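Local structure of programmed Cell Death Protein 5 Homolog (Leishmania major, 6VMT) at residues K36-V44 with E67-Q75. The protein probably binds DNA, as a member of the PDCD5 family. Sequence-based numbering, arbitrary orientation.
Sequences KENMLRAFV and EMHIIQAVQ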
ATOM      1  N   LYS A  36       1.296   3.196   6.423  1.00 71.03           N
ATOM      2  CA  LYS A  36       1.545   3.120   4.966  1.00 69.20           C
ATOM      3  C   LYS A  36       1.630   4.549   4.451  1.00 63.20           C
ATOM      4  O   LYS A  36       2.558   4.823   3.721  1.00 78.68           O
ATOM      5  CB  LYS A  36       0.464   2.284   4.264  1.00 78.31           C
ATOM      6  CG  LYS A  36       0.676   2.005   2.781  1.00 87.73           C
ATOM      7  CD  LYS A  36       0.443   0.541   2.364  1.00105.85           C
ATOM      8  CE  LYS A  36       0.512   0.298   0.861  1.00107.94           C
ATOM      9  NZ  LYS A  36       0.841  -1.110   0.503  1.00106.40           N
ATOM     10  N   GLU A  37       0.703   5.430   4.815  1.00 66.02           N
ATOM     11  CA  GLU A  37       0.630   6.767   4.177  1.00 69.31           C
ATOM     12  C   GLU A  37       1.893   7.516   4.569  1.00 70.66           C
ATOM     13  O   GLU A  37       2.426   8.257   3.718  1.00 78.47           O
ATOM     14  CB  GLU A  37      -0.652   7.522   4.533  1.00 87.37           C
ATOM     15  CG  GLU A  37      -1.848   7.117   3.672  1.00110.38           C
ATOM     16  CD  GLU A  37      -1.760   7.424   2.177  1.00124.07           C
ATOM     17  OE1 GLU A  37      -1.136   6.639   1.421  1.00118.93           O
ATOM     18  OE2 GLU A  37      -2.339   8.445   1.757  1.00140.38           O
ATOM     19  N   ASN A  38       2.381   7.279   5.786  1.00 62.44           N
ATOM     20  CA  ASN A  38       3.593   7.952   6.308  1.00 63.23           C
ATOM     21  C   ASN A  38       4.816   7.385   5.598  1.00 56.80           C
ATOM     22  O   ASN A  38       5.696   8.144   5.208  1.00 68.61           O
ATOM     23  CB  ASN A  38       3.752   7.774   7.818  1.00 73.41           C
ATOM     24  CG  ASN A  38       2.783   8.607   8.624  1.00 75.78           C
ATOM     25  OD1 ASN A  38       2.011   9.395   8.077  1.00 79.00           O
ATOM     26  ND2 ASN A  38       2.808   8.413   9.929  1.00 81.77           N
ATOM     27  N   MET A  39       4.886   6.072   5.485  1.00 51.02           N
ATOM     28  CA  MET A  39       6.036   5.387   4.863  1.00 42.55           C
ATOM     29  C   MET A  39       6.212   5.942   3.444  1.00 48.38           C
ATOM     30  O   MET A  39       7.326   6.297   3.103  1.00 65.62           O
ATOM     31  CB  MET A  39       5.788   3.882   4.880  1.00 40.45           C
ATOM     32  CG  MET A  39       6.041   3.246   6.213  1.00 39.06           C
ATOM     33  SD  MET A  39       6.035   1.439   6.021  1.00 38.40           S
ATOM     34  CE  MET A  39       6.106   0.738   7.674  1.00 69.33           C
ATOM     35  N   LEU A  40       5.140   6.147   2.689  1.00 49.95           N
ATOM     36  CA  LEU A  40       5.200   6.710   1.312  1.00 51.20           C
ATOM     37  C   LEU A  40       5.504   8.196   1.321  1.00 52.17           C
ATOM     38  O   LEU A  40       6.143   8.626   0.375  1.00 76.20           O
ATOM     39  CB  LEU A  40       3.874   6.503   0.584  1.00 54.15           C
ATOM     40  CG  LEU A  40       3.537   5.065   0.221  1.00 55.78           C
ATOM     41  CD1 LEU A  40       2.165   5.003  -0.415  1.00 60.62           C
ATOM     42  CD2 LEU A  40       4.578   4.488  -0.725  1.00 67.38           C
ATOM     43  N   ARG A  41       5.009   8.975   2.280  1.00 63.00           N
ATOM     44  CA  ARG A  41       5.335  10.433   2.346  1.00 68.33           C
ATOM     45  C   ARG A  41       6.857  10.581   2.406  1.00 62.80           C
ATOM     46  O   ARG A  41       7.381  11.440   1.705  1.00 75.20           O
ATOM     47  CB  ARG A  41       4.734  11.132   3.571  1.00 78.12           C
ATOM     48  CG  ARG A  41       3.279  11.556   3.437  1.00 94.94           C
ATOM     49  CD  ARG A  41       2.574  11.684   4.788  1.00112.99           C
ATOM     50  NE  ARG A  41       1.516  12.686   4.764  1.00127.67           N
ATOM     51  CZ  ARG A  41       1.717  14.007   4.776  1.00151.04           C
ATOM     52  NH1 ARG A  41       2.947  14.505   4.816  1.00153.83           N
ATOM     53  NH2 ARG A  41       0.681  14.830   4.744  1.00146.48           N
ATOM     54  N   ALA A  42       7.524   9.722   3.184  1.00 56.53           N
ATOM     55  CA  ALA A  42       8.967   9.775   3.520  1.00 52.94           C
ATOM     56  C   ALA A  42       9.835   9.239   2.381  1.00 55.21           C
ATOM     57  O   ALA A  42      10.997   9.709   2.252  1.00 55.51           O
ATOM     58  CB  ALA A  42       9.209   8.960   4.757  1.00 49.89           C
ATOM     59  N   PHE A  43       9.311   8.241   1.665  1.00 55.96           N
ATOM     60  CA  PHE A  43      10.059   7.368   0.727  1.00 57.17           C
ATOM     61  C   PHE A  43       9.953   7.929  -0.684  1.00 59.44           C
ATOM     62  O   PHE A  43      10.955   7.883  -1.432  1.00 59.72           O
ATOM     63  CB  PHE A  43       9.508   5.940   0.724  1.00 50.73           C
ATOM     64  CG  PHE A  43       9.761   5.132   1.976  1.00 50.55           C
ATOM     65  CD1 PHE A  43      10.480   5.649   3.041  1.00 51.32           C
ATOM     66  CD2 PHE A  43       9.311   3.828   2.069  1.00 46.79           C
ATOM     67  CE1 PHE A  43      10.727   4.882   4.166  1.00 50.40           C
ATOM     68  CE2 PHE A  43       9.575   3.057   3.186  1.00 50.90           C
ATOM     69  CZ  PHE A  43      10.276   3.586   4.238  1.00 51.73           C
ATOM     70  N   VAL A  44       8.767   8.424  -1.030  1.00 57.38           N
ATOM     71  CA  VAL A  44       8.403   8.786  -2.429  1.00 58.99           C
ATOM     72  C   VAL A  44       8.220  10.295  -2.469  1.00 54.97           C
ATOM     73  O   VAL A  44       7.781  10.850  -1.473  1.00 71.69           O
ATOM     74  CB  VAL A  44       7.153   8.019  -2.895  1.00 52.29           C
ATOM     75  CG1 VAL A  44       6.771   8.325  -4.323  1.00 50.13           C
ATOM     76  CG2 VAL A  44       7.363   6.534  -2.767  1.00 64.09           C
ATOM     77  N   GLU A  67       3.957   0.541  -4.814  1.00 53.15           N
ATOM     78  CA  GLU A  67       3.962   0.930  -3.390  1.00 48.31           C
ATOM     79  C   GLU A  67       4.497  -0.250  -2.579  1.00 44.06           C
ATOM     80  O   GLU A  67       5.442  -0.066  -1.841  1.00 50.51           O
ATOM     81  CB  GLU A  67       2.552   1.348  -2.979  1.00 59.34           C
ATOM     82  CG  GLU A  67       2.047   2.664  -3.590  1.00 58.95           C
ATOM     83  CD  GLU A  67       0.627   3.062  -3.150  1.00 74.38           C
ATOM     84  OE1 GLU A  67      -0.023   2.279  -2.401  1.00 82.07           O
ATOM     85  OE2 GLU A  67       0.140   4.150  -3.545  1.00 82.22           O
ATOM     86  N   MET A  68       4.002  -1.461  -2.779  1.00 50.67           N
ATOM     87  CA  MET A  68       4.553  -2.653  -2.075  1.00 52.61           C
ATOM     88  C   MET A  68       6.049  -2.706  -2.317  1.00 48.16           C
ATOM     89  O   MET A  68       6.785  -3.011  -1.418  1.00 64.30           O
ATOM     90  CB  MET A  68       3.980  -3.980  -2.586  1.00 62.95           C
ATOM     91  CG  MET A  68       2.722  -4.478  -1.834  1.00 80.86           C
ATOM     92  SD  MET A  68       1.862  -5.903  -2.652  1.00 71.36           S
ATOM     93  CE  MET A  68       3.074  -7.203  -2.413  1.00 83.02           C
ATOM     94  N   HIS A  69       6.458  -2.576  -3.560  1.00 60.00           N
ATOM     95  CA  HIS A  69       7.865  -2.789  -3.958  1.00 56.12           C
ATOM     96  C   HIS A  69       8.716  -1.681  -3.351  1.00 50.58           C
ATOM     97  O   HIS A  69       9.757  -2.004  -2.783  1.00 50.94           O
ATOM     98  CB  HIS A  69       8.029  -2.802  -5.473  1.00 56.38           C
ATOM     99  CG  HIS A  69       9.453  -2.951  -5.890  1.00 57.66           C
ATOM    100  ND1 HIS A  69      10.129  -4.167  -5.818  1.00 62.63           N
ATOM    101  CD2 HIS A  69      10.342  -2.046  -6.331  1.00 49.72           C
ATOM    102  CE1 HIS A  69      11.366  -4.000  -6.226  1.00 58.68           C
ATOM    103  NE2 HIS A  69      11.515  -2.703  -6.543  1.00 54.65           N
ATOM    104  N   ILE A  70       8.307  -0.426  -3.512  1.00 48.31           N
ATOM    105  CA  ILE A  70       9.094   0.740  -3.014  1.00 48.45           C
ATOM    106  C   ILE A  70       9.316   0.548  -1.521  1.00 49.12           C
ATOM    107  O   ILE A  70      10.420   0.718  -1.063  1.00 60.88           O
ATOM    108  CB  ILE A  70       8.358   2.049  -3.278  1.00 49.64           C
ATOM    109  CG1 ILE A  70       8.379   2.417  -4.756  1.00 51.81           C
ATOM    110  CG2 ILE A  70       8.920   3.146  -2.400  1.00 52.52           C
ATOM    111  CD1 ILE A  70       7.391   3.470  -5.125  1.00 51.26           C
ATOM    112  N   ILE A  71       8.281   0.171  -0.792  1.00 49.86           N
ATOM    113  CA  ILE A  71       8.385   0.031   0.676  1.00 48.10           C
ATOM    114  C   ILE A  71       9.359  -1.092   1.000  1.00 46.80           C
ATOM    115  O   ILE A  71      10.293  -0.833   1.763  1.00 54.76           O
ATOM    116  CB  ILE A  71       7.011  -0.238   1.265  1.00 51.73           C
ATOM    117  CG1 ILE A  71       6.124   0.982   1.086  1.00 55.97           C
ATOM    118  CG2 ILE A  71       7.143  -0.655   2.713  1.00 61.21           C
ATOM    119  CD1 ILE A  71       4.731   0.760   1.573  1.00 58.46           C
ATOM    120  N   GLN A  72       9.139  -2.307   0.502  1.00 46.47           N
ATOM    121  CA  GLN A  72      10.052  -3.436   0.838  1.00 51.91           C
ATOM    122  C   GLN A  72      11.471  -3.011   0.460  1.00 50.40           C
ATOM    123  O   GLN A  72      12.372  -3.271   1.240  1.00 72.07           O
ATOM    124  CB  GLN A  72       9.616  -4.785   0.235  1.00 57.83           C
ATOM    125  CG  GLN A  72       9.805  -4.939  -1.271  1.00 76.41           C
ATOM    126  CD  GLN A  72      11.164  -5.410  -1.760  1.00 79.98           C
ATOM    127  OE1 GLN A  72      11.874  -6.165  -1.101  1.00 86.76           O
ATOM    128  NE2 GLN A  72      11.535  -4.985  -2.961  1.00 73.51           N
ATOM    129  N   ALA A  73      11.645  -2.294  -0.653  1.00 50.66           N
ATOM    130  CA  ALA A  73      12.953  -1.958  -1.256  1.00 44.38           C
ATOM    131  C   ALA A  73      13.707  -0.925  -0.424  1.00 47.73           C
ATOM    132  O   ALA A  73      14.895  -1.102  -0.193  1.00 52.81           O
ATOM    133  CB  ALA A  73      12.701  -1.413  -2.621  1.00 52.20           C
ATOM    134  N   VAL A  74      13.057   0.185  -0.104  1.00 46.67           N
ATOM    135  CA  VAL A  74      13.630   1.265   0.744  1.00 47.22           C
ATOM    136  C   VAL A  74      13.901   0.684   2.154  1.00 54.44           C
ATOM    137  O   VAL A  74      15.059   0.723   2.653  1.00 49.27           O
ATOM    138  CB  VAL A  74      12.672   2.464   0.753  1.00 46.95           C
ATOM    139  CG1 VAL A  74      13.191   3.593   1.604  1.00 53.19           C
ATOM    140  CG2 VAL A  74      12.406   2.984  -0.644  1.00 49.49           C
ATOM    141  N   GLN A  75      12.907   0.060   2.780  1.00 54.16           N
ATOM    142  CA  GLN A  75      13.096  -0.526   4.129  1.00 52.48           C
ATOM    143  C   GLN A  75      14.354  -1.397   4.216  1.00 57.24           C
ATOM    144  O   GLN A  75      14.922  -1.433   5.319  1.00 63.27           O
ATOM    145  CB  GLN A  75      11.872  -1.333   4.501  1.00 49.58           C
ATOM    146  CG  GLN A  75      10.804  -0.459   5.109  1.00 51.42           C
ATOM    147  CD  GLN A  75       9.634  -1.326   5.457  1.00 52.57           C
ATOM    148  OE1 GLN A  75       9.667  -2.519   5.161  1.00 49.47           O
ATOM    149  NE2 GLN A  75       8.591  -0.709   6.011  1.00 52.83           N
TER
HETATM  150  O   HOH W   1      -1.010  -0.319  -1.810  1.00 84.13           O
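With CG of Phe43 turned anti to its own carbonyl carbon (chi1 -70°) and CG1 of Val74 anti to the backbone N, ring and methyl meet face on. Val74 CG1 stands 3.6 Å from the centroid of the Phe43 ring, 6° off the normal, a CH-pi contact. Phe43 is a knob in a hole formed by Ile70, Ile71, Val74 and Gln75; Met39 O lies over the ring's opposite face, offset toward the rim, and Gln75 CG at its edge, the amide nearly perpendicular to the ring. Ile71 answers as a knob among Lys36, Met39, Leu40 and Phe43, its beta-branched chain presenting CG1 and CG2 to different neighbours. Met39, extended beyond CG, crosses it at about a right angle and sets its flexible thioether against the Gln75 amide, Met39 SD to Gln75 NE2 3.3 Å. Leu40 CD1 lies 3.7 Å from Glu67 CD and also meets CG, so the methylene shares in the apolar contact. The carboxylate faces Lys36 without a direct salt bridge; a water links Lys36 NZ, weakly, to Glu67 OE1. The axes of segments 36-43 and 67-75, parts of helices 12-43 and 46-75, pass 10.5 Å apart at 70°, while helix 85-103 meets Val44 through Val88 and Ile70 through Leu91.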